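Local structure of glucoamylase (Thermoanaerobacterium thermosaccharolyticum, 1LF6) at residues A[97-100]-A[101-104]; A[267-270]-A[271-275]. The protein hydrolyses terminal alpha-1,4-linked glucose units from the non-reducing ends of glucan chains, probably releasing beta-D-glucose, as a family 15 glycoside hydrolase. One frame throughout, in Å; residues are numbered along the deposited sequence.

Interaction 1: residues A[97-100]-A[101-104]; sequences VEKF and TDKS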
ATOM      1  N   VAL A  97      -8.372 -14.606  -9.303  1.00 20.79           N
ATOM      2  CA  VAL A  97      -7.123 -14.741  -8.574  1.00 20.44           C
ATOM      3  C   VAL A  97      -7.266 -15.601  -7.324  1.00 20.65           C
ATOM      4  O   VAL A  97      -8.316 -15.620  -6.688  1.00 21.12           O
ATOM      5  CB  VAL A  97      -6.567 -13.356  -8.146  1.00 18.15           C
ATOM      6  CG1 VAL A  97      -7.481 -12.729  -7.096  1.00 15.46           C
ATOM      7  CG2 VAL A  97      -5.139 -13.505  -7.604  1.00 18.11           C
ATOM      8  N   GLU A  98      -6.201 -16.323  -6.994  1.00 21.62           N
ATOM      9  CA  GLU A  98      -6.168 -17.161  -5.802  1.00 21.96           C
ATOM     10  C   GLU A  98      -4.699 -17.358  -5.465  1.00 20.51           C
ATOM     11  O   GLU A  98      -3.859 -17.384  -6.364  1.00 21.80           O
ATOM     12  CB  GLU A  98      -6.838 -18.520  -6.058  1.00 25.23           C
ATOM     13  CG  GLU A  98      -6.049 -19.462  -6.955  1.00 31.69           C
ATOM     14  CD  GLU A  98      -6.574 -20.892  -6.927  1.00 36.27           C
ATOM     15  OE1 GLU A  98      -5.980 -21.757  -7.606  1.00 40.98           O
ATOM     16  OE2 GLU A  98      -7.579 -21.159  -6.230  1.00 37.45           O
ATOM     17  N   LYS A  99      -4.374 -17.469  -4.179  1.00 19.76           N
ATOM     18  CA  LYS A  99      -2.979 -17.666  -3.778  1.00 20.21           C
ATOM     19  C   LYS A  99      -2.633 -19.151  -3.792  1.00 18.94           C
ATOM     20  O   LYS A  99      -3.524 -19.996  -3.734  1.00 19.71           O
ATOM     21  CB  LYS A  99      -2.730 -17.090  -2.375  1.00 19.59           C
ATOM     22  CG  LYS A  99      -3.114 -15.615  -2.223  1.00 21.60           C
ATOM     23  CD  LYS A  99      -2.379 -14.932  -1.074  1.00 18.42           C
ATOM     24  CE  LYS A  99      -2.640 -15.590   0.275  1.00 18.57           C
ATOM     25  NZ  LYS A  99      -4.088 -15.581   0.641  1.00 16.24           N
ATOM     26  N   PHE A 100      -1.341 -19.461  -3.875  1.00 19.75           N
ATOM     27  CA  PHE A 100      -0.884 -20.850  -3.881  1.00 19.48           C
ATOM     28  C   PHE A 100      -1.430 -21.524  -2.625  1.00 21.11           C
ATOM     29  O   PHE A 100      -1.968 -22.628  -2.682  1.00 22.47           O
ATOM     30  CB  PHE A 100       0.651 -20.905  -3.890  1.00 19.78           C
ATOM     31  CG  PHE A 100       1.276 -20.386  -5.163  1.00 20.06           C
ATOM     32  CD1 PHE A 100       2.621 -20.032  -5.193  1.00 18.87           C
ATOM     33  CD2 PHE A 100       0.525 -20.257  -6.333  1.00 19.67           C
ATOM     34  CE1 PHE A 100       3.210 -19.557  -6.357  1.00 18.81           C
ATOM     35  CE2 PHE A 100       1.109 -19.781  -7.504  1.00 19.64           C
ATOM     36  CZ  PHE A 100       2.453 -19.431  -7.514  1.00 18.53           C
ATOM     37  N   THR A 101      -1.284 -20.846  -1.490  1.00 21.29           N
ATOM     38  CA  THR A 101      -1.785 -21.334  -0.208  1.00 21.67           C
ATOM     39  C   THR A 101      -2.173 -20.114   0.624  1.00 23.45           C
ATOM     40  O   THR A 101      -1.894 -18.977   0.237  1.00 21.81           O
ATOM     41  CB  THR A 101      -0.718 -22.118   0.587  1.00 22.59           C
ATOM     42  OG1 THR A 101       0.305 -21.218   1.028  1.00 22.83           O
ATOM     43  CG2 THR A 101      -0.096 -23.213  -0.274  1.00 22.74           C
ATOM     44  N   ASP A 102      -2.816 -20.356   1.761  1.00 24.09           N
ATOM     45  CA  ASP A 102      -3.233 -19.286   2.659  1.00 25.66           C
ATOM     46  C   ASP A 102      -2.062 -18.704   3.447  1.00 25.50           C
ATOM     47  O   ASP A 102      -2.225 -17.741   4.199  1.00 24.13           O
ATOM     48  CB  ASP A 102      -4.286 -19.799   3.643  1.00 28.52           C
ATOM     49  CG  ASP A 102      -5.679 -19.802   3.056  1.00 31.70           C
ATOM     50  OD1 ASP A 102      -6.625 -20.204   3.772  1.00 33.66           O
ATOM     51  OD2 ASP A 102      -5.835 -19.400   1.882  1.00 34.32           O
ATOM     52  N   LYS A 103      -0.879 -19.282   3.280  1.00 24.09           N
ATOM     53  CA  LYS A 103       0.286 -18.794   4.007  1.00 24.55           C
ATOM     54  C   LYS A 103       1.462 -18.486   3.090  1.00 23.37           C
ATOM     55  O   LYS A 103       2.619 -18.697   3.455  1.00 25.43           O
ATOM     56  CB  LYS A 103       0.695 -19.807   5.087  1.00 25.18           C
ATOM     57  CG  LYS A 103      -0.377 -20.003   6.167  1.00 27.50           C
ATOM     58  CD  LYS A 103      -0.001 -21.067   7.192  1.00 28.22           C
ATOM     59  CE  LYS A 103      -1.066 -21.197   8.280  1.00 31.45           C
ATOM     60  NZ  LYS A 103      -0.747 -22.273   9.275  1.00 31.67           N
ATOM     61  N   SER A 104       1.154 -17.992   1.893  1.00 22.92           N
ATOM     62  CA  SER A 104       2.174 -17.621   0.915  1.00 22.43           C
ATOM     63  C   SER A 104       1.644 -16.564  -0.054  1.00 22.29           C
ATOM     64  O   SER A 104       0.488 -16.617  -0.484  1.00 20.88           O
ATOM     65  CB  SER A 104       2.663 -18.855   0.134  1.00 22.27           C
ATOM     66  OG  SER A 104       1.606 -19.520  -0.537  1.00 22.82           O
TER
HETATM   67  O   HOH W   1      -4.455 -15.973   3.362  1.00 22.03           O
HETATM   68  O   HOH W   2      -5.472 -17.852  -0.151  1.00 23.60           O

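Interaction 2: residues A[267-270]-A[271-275]; sequences EDYN and NLKNN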
ATOM      1  N   GLU A 267      17.250 -23.140 -12.683  1.00 38.05           N
ATOM      2  CA  GLU A 267      16.713 -23.787 -11.495  1.00 38.36           C
ATOM      3  C   GLU A 267      15.435 -24.553 -11.824  1.00 38.05           C
ATOM      4  O   GLU A 267      14.758 -24.248 -12.805  1.00 38.92           O
ATOM      5  CB  GLU A 267      16.432 -22.747 -10.408  1.00 38.34           C
ATOM      6  CG  GLU A 267      16.378 -23.338  -9.009  1.00 40.39           C
ATOM      7  CD  GLU A 267      17.437 -22.756  -8.093  1.00 39.54           C
ATOM      8  OE1 GLU A 267      17.636 -23.298  -6.983  1.00 42.60           O
ATOM      9  OE2 GLU A 267      18.068 -21.754  -8.479  1.00 37.98           O
ATOM     10  N   ASP A 268      15.115 -25.558 -11.012  1.00 36.97           N
ATOM     11  CA  ASP A 268      13.910 -26.349 -11.226  1.00 36.43           C
ATOM     12  C   ASP A 268      12.686 -25.566 -10.767  1.00 35.96           C
ATOM     13  O   ASP A 268      12.605 -25.153  -9.613  1.00 34.24           O
ATOM     14  CB  ASP A 268      13.994 -27.673 -10.465  1.00 37.07           C
ATOM     15  CG  ASP A 268      12.669 -28.413 -10.438  1.00 37.54           C
ATOM     16  OD1 ASP A 268      11.890 -28.208  -9.483  1.00 37.05           O
ATOM     17  OD2 ASP A 268      12.403 -29.186 -11.379  1.00 37.90           O
ATOM     18  N   TYR A 269      11.739 -25.372 -11.679  1.00 35.11           N
ATOM     19  CA  TYR A 269      10.530 -24.614 -11.389  1.00 34.45           C
ATOM     20  C   TYR A 269       9.848 -24.961 -10.064  1.00 35.47           C
ATOM     21  O   TYR A 269       9.710 -24.100  -9.194  1.00 33.71           O
ATOM     22  CB  TYR A 269       9.516 -24.765 -12.525  1.00 34.18           C
ATOM     23  CG  TYR A 269       8.265 -23.957 -12.288  1.00 34.17           C
ATOM     24  CD1 TYR A 269       8.266 -22.570 -12.442  1.00 33.97           C
ATOM     25  CD2 TYR A 269       7.097 -24.569 -11.840  1.00 34.34           C
ATOM     26  CE1 TYR A 269       7.132 -21.811 -12.152  1.00 33.28           C
ATOM     27  CE2 TYR A 269       5.960 -23.823 -11.545  1.00 34.66           C
ATOM     28  CZ  TYR A 269       5.982 -22.445 -11.704  1.00 34.02           C
ATOM     29  OH  TYR A 269       4.854 -21.710 -11.422  1.00 35.15           O
ATOM     30  N   ASN A 270       9.412 -26.208  -9.914  1.00 35.50           N
ATOM     31  CA  ASN A 270       8.737 -26.622  -8.687  1.00 36.63           C
ATOM     32  C   ASN A 270       9.571 -26.351  -7.448  1.00 36.01           C
ATOM     33  O   ASN A 270       9.033 -26.046  -6.384  1.00 34.80           O
ATOM     34  CB  ASN A 270       8.375 -28.108  -8.739  1.00 40.10           C
ATOM     35  CG  ASN A 270       7.295 -28.405  -9.758  1.00 43.06           C
ATOM     36  OD1 ASN A 270       6.236 -27.773  -9.762  1.00 44.47           O
ATOM     37  ND2 ASN A 270       7.553 -29.373 -10.628  1.00 46.68           N
ATOM     38  N   ASN A 271      10.887 -26.460  -7.584  1.00 35.98           N
ATOM     39  CA  ASN A 271      11.776 -26.215  -6.459  1.00 36.70           C
ATOM     40  C   ASN A 271      11.714 -24.742  -6.051  1.00 35.29           C
ATOM     41  O   ASN A 271      11.580 -24.424  -4.871  1.00 33.78           O
ATOM     42  CB  ASN A 271      13.212 -26.591  -6.823  1.00 39.55           C
ATOM     43  CG  ASN A 271      13.793 -27.620  -5.883  1.00 42.78           C
ATOM     44  OD1 ASN A 271      13.793 -27.434  -4.661  1.00 43.03           O
ATOM     45  ND2 ASN A 271      14.297 -28.717  -6.444  1.00 44.13           N
ATOM     46  N   LEU A 272      11.818 -23.852  -7.035  1.00 34.28           N
ATOM     47  CA  LEU A 272      11.765 -22.415  -6.781  1.00 33.94           C
ATOM     48  C   LEU A 272      10.434 -22.038  -6.157  1.00 31.76           C
ATOM     49  O   LEU A 272      10.377 -21.283  -5.190  1.00 30.72           O
ATOM     50  CB  LEU A 272      11.937 -21.627  -8.083  1.00 35.01           C
ATOM     51  CG  LEU A 272      13.328 -21.522  -8.706  1.00 37.65           C
ATOM     52  CD1 LEU A 272      13.222 -20.763 -10.019  1.00 36.87           C
ATOM     53  CD2 LEU A 272      14.279 -20.812  -7.752  1.00 37.67           C
ATOM     54  N   LYS A 273       9.363 -22.570  -6.730  1.00 29.66           N
ATOM     55  CA  LYS A 273       8.024 -22.292  -6.250  1.00 28.45           C
ATOM     56  C   LYS A 273       7.832 -22.781  -4.816  1.00 28.49           C
ATOM     57  O   LYS A 273       7.352 -22.038  -3.958  1.00 28.33           O
ATOM     58  CB  LYS A 273       7.002 -22.946  -7.176  1.00 27.30           C
ATOM     59  CG  LYS A 273       5.562 -22.623  -6.840  1.00 27.22           C
ATOM     60  CD  LYS A 273       4.626 -23.229  -7.864  1.00 25.96           C
ATOM     61  CE  LYS A 273       3.189 -23.159  -7.395  1.00 27.39           C
ATOM     62  NZ  LYS A 273       2.290 -23.896  -8.323  1.00 30.12           N
ATOM     63  N   ASN A 274       8.214 -24.026  -4.552  1.00 26.83           N
ATOM     64  CA  ASN A 274       8.076 -24.571  -3.214  1.00 25.72           C
ATOM     65  C   ASN A 274       8.921 -23.800  -2.198  1.00 24.91           C
ATOM     66  O   ASN A 274       8.493 -23.588  -1.063  1.00 23.90           O
ATOM     67  CB  ASN A 274       8.453 -26.060  -3.194  1.00 29.52           C
ATOM     68  CG  ASN A 274       7.484 -26.923  -3.996  1.00 30.86           C
ATOM     69  OD1 ASN A 274       6.278 -26.679  -4.003  1.00 33.67           O
ATOM     70  ND2 ASN A 274       8.011 -27.943  -4.663  1.00 31.79           N
ATOM     71  N   ASN A 275      10.118 -23.383  -2.602  1.00 22.71           N
ATOM     72  CA  ASN A 275      10.996 -22.630  -1.708  1.00 24.86           C
ATOM     73  C   ASN A 275      10.367 -21.280  -1.372  1.00 24.51           C
ATOM     74  O   ASN A 275      10.489 -20.783  -0.251  1.00 21.55           O
ATOM     75  CB  ASN A 275      12.367 -22.401  -2.359  1.00 26.67           C
ATOM     76  CG  ASN A 275      13.187 -23.679  -2.475  1.00 29.85           C
ATOM     77  OD1 ASN A 275      14.259 -23.686  -3.079  1.00 32.60           O
ATOM     78  ND2 ASN A 275      12.688 -24.762  -1.891  1.00 30.06           N
TER

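Interaction 1: residues A[97-100]-A[101-104]
Lys99 and Ser104 meet in the connection between strands 93-99 and 107-113. The two strands are antiparallel partners, so this is the connecting loop of a beta-hairpin in the large antiparallel sheet of the N-terminal domain. The tight part lies under the lysine chain. Its CD and its CE each come within 3.4 Å of the carbonyl oxygen Ser104 O. Lys99 CB also sits 3.3 Å from Thr101 O, so the aliphatic part of the chain runs over the carbonyls of the turn. Bends at chi3 (-59°) and chi4 (-60°) fold the amino end back over the loop. Beside it, Phe100 CB packs 3.8 Å from Ser104 OG. The ring turns from the loop to Ile277 and Lys273 on helix 269-284.

Two side-chain hydroxyls bond inside the turn. Thr101 OG1 and Ser104 OG are hydrogen-bonded at 2.7 Å, and the proton could sit on either. Thr101 OG1 also accepts from Lys103 N, which makes an ST turn. With chi1 at 69°, OG1 stands between the backbone N and the carbonyl carbon of its own residue and can serve both partners.

The side toward Asp102 is looser and carries water. Lys99 NZ and Asp102 OD2 are 4.4 Å apart, too far for a salt bridge. One water accepts from Lys99 NZ and donates to Asp102 OD2 at 2.6 Å. A second water accepts from the same NZ and donates to Asp102 O. Inside, the loop's own hydroxyls satisfy each other; outside, opposite charges are linked through water, which would probably favour both staying charged.

Interaction 2: residues A[267-270]-A[271-275]
Glu267 packs its side chain on Leu272, just before helix 269-284 begins. Its CG lies 3.5 Å from Leu272 CD2, and the two side chains cross obliquely. The carboxylate goes on to a salt bridge with Arg130.

Asp268 is the N-cap. Its OD1 accepts from Asn271 N at 2.8 Å, on the anti side and 16° out of the carboxylate plane. CG stands opposite the backbone N (chi1 169°), which swings the carboxylate over the first turn. There it meets the Asn271 side chain at about a right angle, the carboxylate and amide planes being 89° apart. Asp268 O accepts from Leu272 N and starts the helical ladder.

Tyr269 continues that ladder, its O accepting from Lys273 N at 2.9 Å. Lys273 CD approaches the hydroxyl end of the ring at a slant, 3.9 Å from Tyr269 OH. That OH also has a weak hydrogen bond to Asp123. Asn270 O accepts from Asn274 N. The amide ND2 of Asn274 also lies 2.8 Å from Asn270 O, but the angle is poor for a hydrogen bond.

The buried face of this helix start rests on the strands of the N-terminal domain. Leu272 and Lys273 touch Phe125 on strand 118-126. Lys273 NZ forms a salt bridge with Asp123 of the same strand, and Tyr269 makes a cation-pi contact with Lys136 on strand 132-141.

Overall arrangement
Interaction 1 comes first along the chain, and interaction 2 follows well over a hundred residues later. Their centres are about 16 Å apart, and both belong to the N-terminal domain, related to that of glucodextranase. They touch directly: Phe100 CE1 packs 3.7 Å from Lys273 CE, and the pair also makes a cation-pi contact. Helix 269-284 joins them. Interaction 2 is its N-terminal start, with the N-cap before it. Further along, Ile277 and Trp280 pack on the loop of interaction 1. Strands 93-99 and 118-126 belong to one antiparallel sheet. The helix thus packs against both the hairpin loop and strand 118-126. Both contacts lie away from Glu435 and Glu438, the probable catalytic pair.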